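Metazoan TIR-STING fusion (Crassostrea gigas, PDB 6WT6) joins a TIR domain to a STING ligand-binding domain in one chain and assembles as a pair of copies. Local coordinates at residues Gly173-Gly178 / His284-Met289; Gly182-Tyr187 / Arg315-Asp320. All blocks are in the same frame, centred on the assembly; numbering follows the deposited sequence.

Both contacts are buried within the STING ligand-binding domain and share helix 176-204: contact 1 uses the turn that opens it, contact 2 a section further along. Their centres lie about 16 Å apart. Across the chain the partners differ, helix 284-291 for contact 1 and the end of helix 299-319 for contact 2, two helices that follow each other in sequence. Contact 1, near the middle of the chain, is small and purely apolar, a leucine against two methionines. Contact 2, about 14 Å out from the chain's centre, is larger and adds a tyrosine-carboxylate hydrogen bond to its hydrocarbon packing. Each also has residues that meet the second subunit.

Contact 1: Gly173-Gly178 / His284-Met289; sequences GNLAHG and HTMFEM
Leu-175 reaches from the turn at the start of helix 176-204 to helix 284-291, joining two helices of the STING ligand-binding domain through hydrocarbon and sulfur alone. One methyl does the work: Leu-175 CD1 lies 3.9 Å from Met-286 CG and 3.8 Å from Met-289 SD. The leucine runs past Met-286, which offers the side of its chain at CG, in the opposite sense, and meets Met-289 tip to tip. Three positions apart, a little under one turn, the two methionines lie on the same side of the helix. Unbranched methionine suits position 289 because it can bend: its chi3 (68°) brings CE as well as SD up to the same methyl. The backbones stay separated, with 9.0 Å from CA of Leu-175 to CA of Met-286.

Further out, Phe-179 of helix 176-204 packs on Met-286, while Val-172, Thr-295 and Leu-297 from loops, with Tyr-185 of the second subunit, pack on Met-289. Gln-305 of helix 299-319 holds the turn, hydrogen-bonded to Gly-173 O and Leu-175 N. Beside the leucine, Asn-174 makes a weak capping bond, its OD1 accepting from Ala-176 N at 3.4 Å and an N-H...O angle of 169°.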
# COMPACT_ATOMS: atom_id res chain seq x y z
N GLY A 173 7.79 -2.82 -1.33
CA GLY A 173 7.72 -1.42 -0.97
C GLY A 173 6.89 -1.22 0.29
O GLY A 173 6.50 -2.16 0.97
N ASN A 174 6.61 0.05 0.59
CA ASN A 174 5.82 0.36 1.77
C ASN A 174 4.38 -0.10 1.56
O ASN A 174 3.75 0.20 0.54
CB ASN A 174 5.87 1.86 2.08
CG ASN A 174 5.35 2.18 3.48
OD1 ASN A 174 5.23 1.30 4.33
ND2 ASN A 174 5.04 3.45 3.71
N LEU A 175 3.86 -0.84 2.54
CA LEU A 175 2.50 -1.38 2.51
C LEU A 175 1.50 -0.52 3.25
O LEU A 175 0.29 -0.73 3.09
CB LEU A 175 2.49 -2.80 3.11
CG LEU A 175 3.38 -3.87 2.47
CD1 LEU A 175 3.53 -5.08 3.39
CD2 LEU A 175 2.80 -4.29 1.13
N ALA A 176 1.96 0.46 4.04
CA ALA A 176 1.09 1.17 4.97
C ALA A 176 -0.11 1.80 4.26
O ALA A 176 -1.26 1.58 4.65
CB ALA A 176 1.89 2.24 5.72
N HIS A 177 0.15 2.59 3.22
CA HIS A 177 -0.91 3.41 2.65
C HIS A 177 -1.95 2.57 1.91
O HIS A 177 -3.15 2.83 2.02
CB HIS A 177 -0.31 4.48 1.73
CG HIS A 177 0.37 5.58 2.47
ND1 HIS A 177 -0.21 6.82 2.66
CD2 HIS A 177 1.57 5.63 3.10
CE1 HIS A 177 0.60 7.58 3.36
NE2 HIS A 177 1.69 6.89 3.64
N GLY A 178 -1.50 1.56 1.17
CA GLY A 178 -2.46 0.69 0.51
C GLY A 178 -3.32 -0.07 1.50
O GLY A 178 -4.55 -0.13 1.35
N HIS A 284 -2.79 -9.81 8.61
CA HIS A 284 -2.40 -11.21 8.40
C HIS A 284 -1.59 -11.37 7.13
O HIS A 284 -0.80 -12.32 7.01
CB HIS A 284 -3.65 -12.10 8.34
CG HIS A 284 -3.35 -13.55 8.50
ND1 HIS A 284 -3.10 -14.13 9.72
CD2 HIS A 284 -3.25 -14.55 7.58
CE1 HIS A 284 -2.87 -15.42 9.56
NE2 HIS A 284 -2.95 -15.70 8.27
N THR A 285 -1.76 -10.46 6.17
CA THR A 285 -0.98 -10.50 4.93
C THR A 285 0.51 -10.38 5.22
O THR A 285 1.32 -11.07 4.59
CB THR A 285 -1.45 -9.37 4.01
OG1 THR A 285 -2.76 -9.67 3.53
CG2 THR A 285 -0.50 -9.20 2.82
N MET A 286 0.89 -9.53 6.18
CA MET A 286 2.30 -9.39 6.52
C MET A 286 2.86 -10.66 7.15
O MET A 286 4.02 -11.02 6.91
CB MET A 286 2.50 -8.19 7.45
CG MET A 286 2.41 -6.84 6.73
SD MET A 286 2.42 -5.41 7.83
CE MET A 286 0.79 -5.51 8.55
N PHE A 287 2.05 -11.37 7.94
CA PHE A 287 2.48 -12.67 8.45
C PHE A 287 2.69 -13.66 7.31
O PHE A 287 3.68 -14.39 7.30
CB PHE A 287 1.45 -13.22 9.44
CG PHE A 287 1.65 -14.68 9.76
CD1 PHE A 287 2.73 -15.09 10.52
CD2 PHE A 287 0.77 -15.64 9.29
CE1 PHE A 287 2.92 -16.42 10.82
CE2 PHE A 287 0.96 -16.98 9.58
CZ PHE A 287 2.03 -17.37 10.35
N GLU A 288 1.77 -13.68 6.34
CA GLU A 288 1.93 -14.59 5.21
C GLU A 288 3.16 -14.23 4.38
O GLU A 288 3.89 -15.12 3.93
CB GLU A 288 0.66 -14.59 4.36
CG GLU A 288 -0.38 -15.60 4.86
CD GLU A 288 -1.78 -15.30 4.38
OE1 GLU A 288 -2.06 -14.14 3.98
OE2 GLU A 288 -2.62 -16.23 4.40
N MET A 289 3.42 -12.93 4.19
CA MET A 289 4.58 -12.51 3.42
C MET A 289 5.88 -12.90 4.11
O MET A 289 6.83 -13.33 3.45
CB MET A 289 4.53 -10.99 3.19
CG MET A 289 3.40 -10.52 2.28
SD MET A 289 3.27 -8.72 2.17
CE MET A 289 4.77 -8.32 1.28

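Contact 2: Gly182-Tyr187 / Arg315-Asp320; sequences GYYYGY and RILDTD
Tyr-184 projects from helix 176-204 toward the end of helix 299-319 and meets Ile-316, Leu-317 and Asp-320 there, a helix-to-helix contact within the STING ligand-binding domain. Its CG stands anti to the backbone N (chi1 179°), which carries the ring out from its own helix and across to the other. Ile-316 takes one face of that ring. Ile-316 CG2 sits 3.5 Å from the centroid of the Tyr-184 ring and only 8° off the normal, a CH-pi contact aimed at the middle of the aromatic surface. A beta-branched residue suits this place, since a methyl borne directly on CB reaches the ring close to its own backbone. Leu-317 comes to the ring's edge instead, with CD2 4.1 Å from CD1 of Tyr-184.

The hydroxyl at the far end of the ring gives a hydrogen bond to Asp-320, where helix 299-319 has just ended. Tyr-184 OH and Asp-320 OD2 are modelled 2.4 Å apart, very short, so the exact length is doubtful. OD2 lies at the edge of the ring, in its plane, while the carboxylate is turned 72° from that plane. Asp-320 has further partners: Lys-189, two residues past Tyr-187 on helix 176-204, forms a salt bridge with OD2, and Glu-322 N donates to OD1. Nearby, Tyr-185 OH hydrogen-bonds Thr-295 of the second subunit.

Tyrosine thus does two jobs, its ring making apolar contacts and its hydroxyl meeting a carboxylate. The Lys-189 salt bridge and the N-H of Glu-322 would help to offset the charge of this buried group and probably favour its ionised form, whatever the true length of the phenol bond.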
# COMPACT_ATOMS: atom_id res chain seq x y z
N GLY A 182 -7.20 1.19 1.97
CA GLY A 182 -8.10 0.11 1.58
C GLY A 182 -8.96 -0.39 2.73
O GLY A 182 -10.13 -0.75 2.53
N TYR A 183 -8.40 -0.44 3.93
CA TYR A 183 -9.16 -0.86 5.10
C TYR A 183 -10.15 0.22 5.52
O TYR A 183 -11.27 -0.09 5.95
CB TYR A 183 -8.20 -1.21 6.24
CG TYR A 183 -8.81 -1.80 7.50
CD1 TYR A 183 -9.72 -2.85 7.45
CD2 TYR A 183 -8.43 -1.33 8.75
CE1 TYR A 183 -10.26 -3.39 8.61
CE2 TYR A 183 -8.95 -1.87 9.91
CZ TYR A 183 -9.86 -2.89 9.84
OH TYR A 183 -10.37 -3.41 11.01
N TYR A 184 -9.76 1.48 5.38
CA TYR A 184 -10.64 2.62 5.64
C TYR A 184 -11.84 2.62 4.70
O TYR A 184 -12.96 2.33 5.13
CB TYR A 184 -9.84 3.92 5.51
CG TYR A 184 -10.64 5.19 5.73
CD1 TYR A 184 -11.14 5.51 6.98
CD2 TYR A 184 -10.86 6.08 4.68
CE1 TYR A 184 -11.86 6.67 7.18
CE2 TYR A 184 -11.57 7.25 4.88
CZ TYR A 184 -12.07 7.54 6.12
OH TYR A 184 -12.78 8.70 6.32
N TYR A 185 -11.62 2.93 3.42
CA TYR A 185 -12.75 3.09 2.49
C TYR A 185 -13.47 1.78 2.20
O TYR A 185 -14.65 1.82 1.83
CB TYR A 185 -12.29 3.71 1.17
CG TYR A 185 -12.20 5.21 1.21
CD1 TYR A 185 -13.35 5.99 1.32
CD2 TYR A 185 -10.98 5.86 1.15
CE1 TYR A 185 -13.28 7.37 1.37
CE2 TYR A 185 -10.89 7.23 1.19
CZ TYR A 185 -12.04 7.98 1.30
OH TYR A 185 -11.95 9.34 1.35
N GLY A 186 -12.81 0.64 2.36
CA GLY A 186 -13.48 -0.62 2.10
C GLY A 186 -14.29 -1.16 3.25
O GLY A 186 -15.05 -2.11 3.06
N TYR A 187 -14.16 -0.58 4.44
CA TYR A 187 -14.76 -1.18 5.63
C TYR A 187 -15.01 -0.18 6.75
O TYR A 187 -16.17 0.08 7.10
CB TYR A 187 -13.85 -2.32 6.14
CG TYR A 187 -14.39 -3.06 7.35
CD1 TYR A 187 -15.57 -3.80 7.26
CD2 TYR A 187 -13.73 -3.03 8.56
CE1 TYR A 187 -16.07 -4.48 8.36
CE2 TYR A 187 -14.22 -3.72 9.67
CZ TYR A 187 -15.39 -4.44 9.56
OH TYR A 187 -15.89 -5.12 10.65
N ARG A 315 -3.84 8.16 11.54
CA ARG A 315 -3.93 9.50 10.98
C ARG A 315 -5.23 9.68 10.21
O ARG A 315 -5.87 10.74 10.29
CB ARG A 315 -2.73 9.77 10.06
CG ARG A 315 -1.37 9.65 10.72
CD ARG A 315 -0.50 10.84 10.38
NE ARG A 315 0.91 10.60 10.65
CZ ARG A 315 1.81 10.32 9.72
NH1 ARG A 315 1.44 10.25 8.45
NH2 ARG A 315 3.08 10.11 10.05
N ILE A 316 -5.63 8.66 9.44
CA ILE A 316 -6.85 8.76 8.65
C ILE A 316 -8.08 8.80 9.55
O ILE A 316 -8.98 9.63 9.37
CB ILE A 316 -6.92 7.59 7.65
CG1 ILE A 316 -5.73 7.63 6.70
CG2 ILE A 316 -8.23 7.62 6.89
CD1 ILE A 316 -5.58 6.38 5.87
N LEU A 317 -8.13 7.91 10.54
CA LEU A 317 -9.30 7.84 11.42
C LEU A 317 -9.46 9.11 12.23
O LEU A 317 -10.58 9.64 12.35
CB LEU A 317 -9.20 6.62 12.34
CG LEU A 317 -9.28 5.23 11.68
CD1 LEU A 317 -8.99 4.13 12.68
CD2 LEU A 317 -10.64 5.00 11.03
N ASP A 318 -8.37 9.64 12.80
CA ASP A 318 -8.47 10.86 13.59
C ASP A 318 -8.70 12.09 12.74
O ASP A 318 -9.16 13.11 13.26
CB ASP A 318 -7.22 11.04 14.45
CG ASP A 318 -7.16 10.07 15.61
OD1 ASP A 318 -8.23 9.54 15.98
OD2 ASP A 318 -6.06 9.84 16.15
N THR A 319 -8.40 12.03 11.44
CA THR A 319 -8.74 13.12 10.54
C THR A 319 -10.24 13.17 10.27
O THR A 319 -10.79 14.26 10.08
CB THR A 319 -7.94 12.96 9.23
OG1 THR A 319 -6.61 13.45 9.42
CG2 THR A 319 -8.60 13.71 8.07
N ASP A 320 -10.90 12.02 10.27
CA ASP A 320 -12.32 11.93 9.94
C ASP A 320 -13.14 12.08 11.21
O ASP A 320 -13.09 11.19 12.07
CB ASP A 320 -12.61 10.61 9.25
CG ASP A 320 -14.02 10.52 8.72
OD1 ASP A 320 -14.85 11.39 9.04
OD2 ASP A 320 -14.30 9.56 7.98